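Local coordinates for protein putative peptidase (Bacteroides fragilis, PDB 5DYN) that is a cysteine protease of the clostripain (C11) family that probably cleaves and activates the Bacteroides fragilis toxin, at residues B[35-38]-B[39-42]; B[117-120]-B[121-124]; B[179-182]-B[183-187]. One frame throughout, in Å; residues are numbered along the deposited sequence.

In the fold
All three contacts are local, between residues a few positions apart. Contact 1 is buried near the middle of the chain, where the loop after strand 25-31 enters helix 38-43. Contacts 2 and 3 lie farther out and are partly exposed. Contact 2 is the start of helix 119-127. Contact 3 leads from helix 172-182 into strand 185-196. The side chain of Leu119 packs on helix 38-43, which joins contacts 1 and 2. Leu122 and Val184 join contacts 2 and 3, which also share one sodium ion. Contact 1 depends on apolar packing and the first backbone bonds of the helix. Contact 2 is mainly polar; contact 3 adds to backbone bonds a methionine methylene against a phenylalanine ring.

Contact 1: B[35-38]-B[39-42]; sequences MEAV and EVAY
Ala37 and Ala41 are joined by a backbone hydrogen bond that opens helix 38-43. Ala41 N lies 2.8 Å from Ala37 O. Val40 N reaches the same Ala37 O at 3.1 Å, but this bond is weak. Tyr42 N then bonds Val38 O at 2.9 Å and gives the next helical rung. Ala37 is the N-cap. Just before it, Glu36 is the centre of an inverse gamma turn, closed by a weak bond from Ala37 N to Met35 O.

This stretch follows strand 25-31, and the next strand, 50-53, runs parallel to it in the mixed sheet. The helix is therefore the connection of a beta-alpha-beta unit. Met35 and Ala41 touch strand 50-53, while Val38 and Tyr42 meet helices 119-127 and 231-236.

The apolar contacts centre on Val40. Met35 curls back on itself, and its terminal methyl faces both Val40 methyls, with Met35 CE 3.9 Å from Val40 CG1. Val40 CG2 also meets Ala37 CB at 4.0 Å. Gly121 of the other chain of the assembly packs on Met35 and Val40.

The third kind of contact is a carboxylate against methyl groups. The Glu39 chain is bent at chi2 (90°), which folds its acid group back over the cap. Glu39 OE1 rests 3.4 Å from Ala37 CB. The same Glu39 OE1 is also 3.4 Å from Val38 CG1. The first torsion of Val38 (chi1 60°) sets this methyl between its own backbone N and carbonyl carbon, and there it meets the carboxylate. Glu39 OE2 accepts a hydrogen bond from Tyr214 N.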
loop_
_atom_site.group_PDB
_atom_site.type_symbol
_atom_site.label_atom_id
_atom_site.label_comp_id
_atom_site.label_asym_id
_atom_site.label_seq_id
_atom_site.Cartn_x
_atom_site.Cartn_y
_atom_site.Cartn_z
ATOM N N MET B 35 1.771 -3.807 0.411
ATOM C CA MET B 35 0.843 -3.077 1.270
ATOM C C MET B 35 -0.633 -3.308 0.932
ATOM O O MET B 35 -1.515 -2.924 1.705
ATOM C CB MET B 35 1.150 -1.579 1.228
ATOM C CG MET B 35 2.513 -1.215 1.794
ATOM S SD MET B 35 2.906 -2.058 3.343
ATOM C CE MET B 35 1.662 -1.393 4.450
ATOM N N GLU B 36 -0.913 -3.932 -0.206
ATOM C CA GLU B 36 -2.301 -4.216 -0.548
ATOM C C GLU B 36 -2.729 -5.516 0.124
ATOM O O GLU B 36 -2.991 -6.526 -0.534
ATOM C CB GLU B 36 -2.497 -4.290 -2.062
ATOM C CG GLU B 36 -3.939 -4.057 -2.518
ATOM C CD GLU B 36 -4.397 -2.608 -2.359
ATOM O OE1 GLU B 36 -3.568 -1.745 -2.002
ATOM O OE2 GLU B 36 -5.591 -2.327 -2.602
ATOM N N ALA B 37 -2.784 -5.474 1.452
ATOM C CA ALA B 37 -3.160 -6.624 2.260
ATOM C C ALA B 37 -4.478 -6.357 2.972
ATOM O O ALA B 37 -4.761 -5.224 3.360
ATOM C CB ALA B 37 -2.067 -6.945 3.266
ATOM N N VAL B 38 -5.277 -7.404 3.146
ATOM C CA VAL B 38 -6.570 -7.269 3.805
ATOM C C VAL B 38 -6.389 -6.751 5.237
ATOM O O VAL B 38 -7.221 -6.002 5.743
ATOM C CB VAL B 38 -7.348 -8.615 3.805
ATOM C CG1 VAL B 38 -6.571 -9.706 4.535
ATOM C CG2 VAL B 38 -8.736 -8.441 4.401
ATOM N N GLU B 39 -5.277 -7.119 5.866
ATOM C CA GLU B 39 -5.006 -6.721 7.241
ATOM C C GLU B 39 -4.645 -5.244 7.339
ATOM O O GLU B 39 -4.941 -4.586 8.337
ATOM C CB GLU B 39 -3.884 -7.573 7.831
ATOM C CG GLU B 39 -4.187 -9.065 7.854
ATOM C CD GLU B 39 -3.746 -9.783 6.583
ATOM O OE1 GLU B 39 -3.406 -9.107 5.586
ATOM O OE2 GLU B 39 -3.740 -11.031 6.584
ATOM N N VAL B 40 -3.997 -4.724 6.305
ATOM C CA VAL B 40 -3.666 -3.306 6.262
ATOM C C VAL B 40 -4.901 -2.502 5.877
ATOM O O VAL B 40 -5.182 -1.454 6.462
ATOM C CB VAL B 40 -2.523 -3.025 5.273
ATOM C CG1 VAL B 40 -2.208 -1.536 5.227
ATOM C CG2 VAL B 40 -1.288 -3.829 5.662
ATOM N N ALA B 41 -5.640 -3.011 4.897
ATOM C CA ALA B 41 -6.887 -2.391 4.469
ATOM C C ALA B 41 -7.863 -2.265 5.631
ATOM O O ALA B 41 -8.468 -1.212 5.828
ATOM C CB ALA B 41 -7.514 -3.186 3.337
ATOM N N TYR B 42 -8.012 -3.333 6.407
ATOM C CA TYR B 42 -8.944 -3.306 7.526
ATOM C C TYR B 42 -8.450 -2.375 8.625
ATOM O O TYR B 42 -9.230 -1.615 9.191
ATOM C CB TYR B 42 -9.176 -4.708 8.099
ATOM C CG TYR B 42 -10.248 -4.727 9.170
ATOM C CD1 TYR B 42 -11.589 -4.857 8.835
ATOM C CD2 TYR B 42 -9.920 -4.591 10.514
ATOM C CE1 TYR B 42 -12.574 -4.861 9.809
ATOM C CE2 TYR B 42 -10.897 -4.591 11.493
ATOM C CZ TYR B 42 -12.222 -4.725 11.136
ATOM O OH TYR B 42 -13.196 -4.728 12.111
#

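Contact 2: B[117-120]-B[121-124]; sequences SELE and NLAV. With NA (sodium ion), chain H.
Glu118 turns its CG away from its own carbonyl carbon (chi1 -66°) and bends again at chi2 (-77°). The two bends swing the carboxylate forward along the chain toward Asn121. Asn121 has a similar first torsion, with CG beside its backbone N. Its amide nitrogen then meets the acid: Asn121 ND2 bonds Glu118 OE1 at 2.8 Å. The donor comes from the syn side of the carboxylate but stands somewhat out of its plane. The carboxylate and amide planes are turned 62° apart. Asn121 was modelled in two conformers; the bond holds in the one described here and is less certain for that reason.

The backbone adds regular helical bonding at the start of helix 119-127. Leu122 N reaches Glu118 O at 3.1 Å, and Ala123 N reaches Leu119 O at 3.0 Å. Val124 N follows with Glu120 O. A water continues the pattern one step back: it donates to Ser117 O at 2.6 Å and accepts from Asn121 N at 2.7 Å. It thus bridges the two backbone groups.

The buried side of the helix carries Leu119 and Leu122, whose methyls CD1 of Leu119 and CD2 of Leu122 are 4.3 Å apart. On the exposed side, Glu120 forms a salt bridge with Arg45.

Glu118 OE1 also binds a sodium ion at 2.9 Å, and Ala180 O binds the same ion. In this conformer one carboxylate oxygen serves both a cation and an amide N-H. The two partners may stabilise the charge on OE1 and restrain the group while the less certain amide bond is made.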
loop_
_atom_site.group_PDB
_atom_site.type_symbol
_atom_site.label_atom_id
_atom_site.label_comp_id
_atom_site.label_asym_id
_atom_site.label_seq_id
_atom_site.Cartn_x
_atom_site.Cartn_y
_atom_site.Cartn_z
ATOM N N SER B 117 -14.618 0.999 2.839
ATOM C CA SER B 117 -15.903 0.961 3.533
ATOM C C SER B 117 -16.515 -0.435 3.526
ATOM O O SER B 117 -17.401 -0.732 4.325
ATOM C CB SER B 117 -16.880 1.959 2.904
ATOM O OG SER B 117 -17.109 1.662 1.538
ATOM N N GLU B 118 -16.030 -1.291 2.631
ATOM C CA GLU B 118 -16.554 -2.648 2.500
ATOM C C GLU B 118 -15.757 -3.670 3.309
ATOM O O GLU B 118 -16.077 -4.860 3.302
ATOM C CB GLU B 118 -16.579 -3.061 1.027
ATOM C CG GLU B 118 -17.561 -2.270 0.165
ATOM C CD GLU B 118 -19.006 -2.713 0.352
ATOM O OE1 GLU B 118 -19.278 -3.534 1.257
ATOM O OE2 GLU B 118 -19.874 -2.243 -0.415
ATOM N N LEU B 119 -14.729 -3.205 4.012
ATOM C CA LEU B 119 -13.844 -4.100 4.757
ATOM C C LEU B 119 -14.530 -4.748 5.961
ATOM O O LEU B 119 -14.210 -5.880 6.330
ATOM C CB LEU B 119 -12.593 -3.347 5.212
ATOM C CG LEU B 119 -11.352 -3.574 4.347
ATOM C CD1 LEU B 119 -10.877 -5.017 4.472
ATOM C CD2 LEU B 119 -11.640 -3.228 2.894
ATOM N N GLU B 120 -15.466 -4.034 6.575
ATOM C CA GLU B 120 -16.203 -4.593 7.696
ATOM C C GLU B 120 -17.152 -5.693 7.225
ATOM O O GLU B 120 -17.274 -6.729 7.880
ATOM C CB GLU B 120 -16.962 -3.497 8.439
ATOM C CG GLU B 120 -16.036 -2.506 9.123
ATOM C CD GLU B 120 -16.753 -1.604 10.101
ATOM O OE1 GLU B 120 -18.003 -1.590 10.093
ATOM O OE2 GLU B 120 -16.064 -0.913 10.880
ATOM N N ASN B 121 -17.817 -5.475 6.093
ATOM C CA ASN B 121 -18.673 -6.496 5.496
ATOM C C ASN B 121 -17.869 -7.741 5.137
ATOM O O ASN B 121 -18.350 -8.868 5.266
ATOM C CB ASN B 121 -19.379 -5.958 4.246
ATOM C CG ASN B 121 -20.380 -4.862 4.560
ATOM O OD1 ASN B 121 -20.789 -4.685 5.708
ATOM N ND2 ASN B 121 -20.790 -4.124 3.532
ATOM N N LEU B 122 -16.639 -7.525 4.678
ATOM C CA LEU B 122 -15.757 -8.620 4.294
ATOM C C LEU B 122 -15.350 -9.452 5.509
ATOM O O LEU B 122 -15.311 -10.681 5.445
ATOM C CB LEU B 122 -14.515 -8.083 3.582
ATOM C CG LEU B 122 -13.587 -9.136 2.973
ATOM C CD1 LEU B 122 -14.347 -10.013 1.988
ATOM C CD2 LEU B 122 -12.396 -8.467 2.302
ATOM N N ALA B 123 -15.054 -8.773 6.614
ATOM C CA ALA B 123 -14.710 -9.447 7.861
ATOM C C ALA B 123 -15.864 -10.317 8.352
ATOM O O ALA B 123 -15.651 -11.418 8.858
ATOM C CB ALA B 123 -14.321 -8.430 8.925
ATOM N N VAL B 124 -17.086 -9.813 8.204
ATOM C CA VAL B 124 -18.273 -10.581 8.556
ATOM C C VAL B 124 -18.372 -11.814 7.669
ATOM O O VAL B 124 -18.535 -12.931 8.157
ATOM C CB VAL B 124 -19.564 -9.741 8.421
ATOM C CG1 VAL B 124 -20.790 -10.598 8.693
ATOM C CG2 VAL B 124 -19.527 -8.551 9.364
HETATM NA NA NA H . -18.312 -6.295 1.127
HETATM O O HOH W 1 -18.283 -2.851 5.443
#

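Contact 3: B[179-182]-B[183-187]; sequences EAFD and KVMVY. With NA (sodium ion), chain H.
Phe181 and Met185 meet where helix 172-182 passes into strand 185-196. The strand starts with a classic beta bulge, in which Val186 and Tyr187 both face Val113 of strand 110-115. Phe181 has CG anti to its backbone N (chi1 -180°), which carries the ring forward along the chain. Met185 approaches this ring obliquely with a methylene, not with its sulfur: Met185 CG is 3.6 Å from Phe181 CZ. The Met185 chain is bent at both chi2 and chi3. The bends carry Met185 CE to within 4.0 Å of Glu36 OE2, in the loop of contact 1. Trp177, one turn earlier, meets the Phe181 ring with nearly parallel planes.

Lys183 lies back along the helix. Its CD sits 3.7 Å from Glu179 O, and its amino group lies farther from that oxygen. The acid group of Asp182 turns to Arg178, with which it forms a salt bridge.

The backbone closes the turn with two bonds of unequal quality. Lys183 N to Ala180 O is weak at 3.5 Å. The same Ala180 O binds the sodium ion at 2.6 Å. Val184 N reaches Phe181 O at 2.9 Å. Val184 also presses one methyl on the last turn, with CG2 of Val184 3.7 Å from Ala180 O.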
loop_
_atom_site.group_PDB
_atom_site.type_symbol
_atom_site.label_atom_id
_atom_site.label_comp_id
_atom_site.label_asym_id
_atom_site.label_seq_id
_atom_site.Cartn_x
_atom_site.Cartn_y
_atom_site.Cartn_z
ATOM N N GLU B 179 -19.440 -12.702 -3.081
ATOM C CA GLU B 179 -20.327 -11.553 -3.242
ATOM C C GLU B 179 -19.834 -10.368 -2.419
ATOM O O GLU B 179 -19.848 -9.228 -2.882
ATOM C CB GLU B 179 -21.762 -11.909 -2.838
ATOM C CG GLU B 179 -22.469 -12.849 -3.804
ATOM C CD GLU B 179 -23.934 -13.053 -3.461
ATOM O OE1 GLU B 179 -24.246 -13.293 -2.274
ATOM O OE2 GLU B 179 -24.774 -12.972 -4.382
ATOM N N ALA B 180 -19.394 -10.651 -1.199
ATOM C CA ALA B 180 -18.906 -9.610 -0.307
ATOM C C ALA B 180 -17.543 -9.096 -0.750
ATOM O O ALA B 180 -17.237 -7.914 -0.590
ATOM C CB ALA B 180 -18.838 -10.125 1.116
ATOM N N PHE B 181 -16.727 -9.986 -1.309
ATOM C CA PHE B 181 -15.382 -9.618 -1.740
ATOM C C PHE B 181 -15.409 -8.790 -3.019
ATOM O O PHE B 181 -14.575 -7.906 -3.211
ATOM C CB PHE B 181 -14.516 -10.863 -1.947
ATOM C CG PHE B 181 -13.112 -10.554 -2.389
ATOM C CD1 PHE B 181 -12.148 -10.176 -1.465
ATOM C CD2 PHE B 181 -12.756 -10.639 -3.725
ATOM C CE1 PHE B 181 -10.854 -9.887 -1.867
ATOM C CE2 PHE B 181 -11.463 -10.349 -4.135
ATOM C CZ PHE B 181 -10.512 -9.975 -3.204
ATOM N N ASP B 182 -16.370 -9.081 -3.891
ATOM C CA ASP B 182 -16.510 -8.357 -5.150
ATOM C C ASP B 182 -16.674 -6.855 -4.931
ATOM O O ASP B 182 -16.332 -6.052 -5.798
ATOM C CB ASP B 182 -17.699 -8.896 -5.948
ATOM C CG ASP B 182 -17.375 -10.186 -6.677
ATOM O OD1 ASP B 182 -16.177 -10.472 -6.881
ATOM O OD2 ASP B 182 -18.321 -10.910 -7.055
ATOM N N LYS B 183 -17.189 -6.483 -3.763
ATOM C CA LYS B 183 -17.438 -5.085 -3.436
ATOM C C LYS B 183 -16.188 -4.378 -2.904
ATOM O O LYS B 183 -16.216 -3.177 -2.633
ATOM C CB LYS B 183 -18.565 -4.985 -2.406
ATOM C CG LYS B 183 -19.911 -5.489 -2.901
ATOM C CD LYS B 183 -20.816 -5.839 -1.732
ATOM C CE LYS B 183 -22.275 -5.562 -2.056
ATOM N NZ LYS B 183 -23.108 -5.527 -0.822
ATOM N N VAL B 184 -15.094 -5.118 -2.756
ATOM C CA VAL B 184 -13.886 -4.568 -2.151
ATOM C C VAL B 184 -12.875 -4.118 -3.199
ATOM O O VAL B 184 -12.492 -2.946 -3.239
ATOM C CB VAL B 184 -13.216 -5.583 -1.209
ATOM C CG1 VAL B 184 -11.935 -4.999 -0.623
ATOM C CG2 VAL B 184 -14.173 -5.985 -0.100
ATOM N N MET B 185 -12.438 -5.047 -4.043
ATOM C CA MET B 185 -11.467 -4.715 -5.081
ATOM C C MET B 185 -12.152 -4.067 -6.279
ATOM O O MET B 185 -12.811 -4.737 -7.073
ATOM C CB MET B 185 -10.693 -5.959 -5.515
ATOM C CG MET B 185 -9.936 -6.620 -4.381
ATOM S SD MET B 185 -8.952 -5.429 -3.445
ATOM C CE MET B 185 -7.733 -4.952 -4.670
ATOM N N VAL B 186 -11.991 -2.754 -6.398
ATOM C CA VAL B 186 -12.601 -2.005 -7.485
ATOM C C VAL B 186 -11.650 -1.886 -8.675
ATOM O O VAL B 186 -12.059 -1.516 -9.775
ATOM C CB VAL B 186 -13.025 -0.602 -7.022
ATOM C CG1 VAL B 186 -14.105 -0.709 -5.958
ATOM C CG2 VAL B 186 -11.825 0.169 -6.494
ATOM N N TYR B 187 -10.379 -2.200 -8.447
ATOM C CA TYR B 187 -9.384 -2.195 -9.512
ATOM C C TYR B 187 -8.329 -3.258 -9.256
ATOM O O TYR B 187 -7.840 -3.402 -8.137
ATOM C CB TYR B 187 -8.722 -0.818 -9.637
ATOM C CG TYR B 187 -7.728 -0.707 -10.779
ATOM C CD1 TYR B 187 -6.411 -1.136 -10.631
ATOM C CD2 TYR B 187 -8.104 -0.165 -12.002
ATOM C CE1 TYR B 187 -5.504 -1.038 -11.671
ATOM C CE2 TYR B 187 -7.201 -0.058 -13.050
ATOM C CZ TYR B 187 -5.901 -0.496 -12.876
ATOM O OH TYR B 187 -4.996 -0.396 -13.909
HETATM NA NA NA H . -18.312 -6.295 1.127
#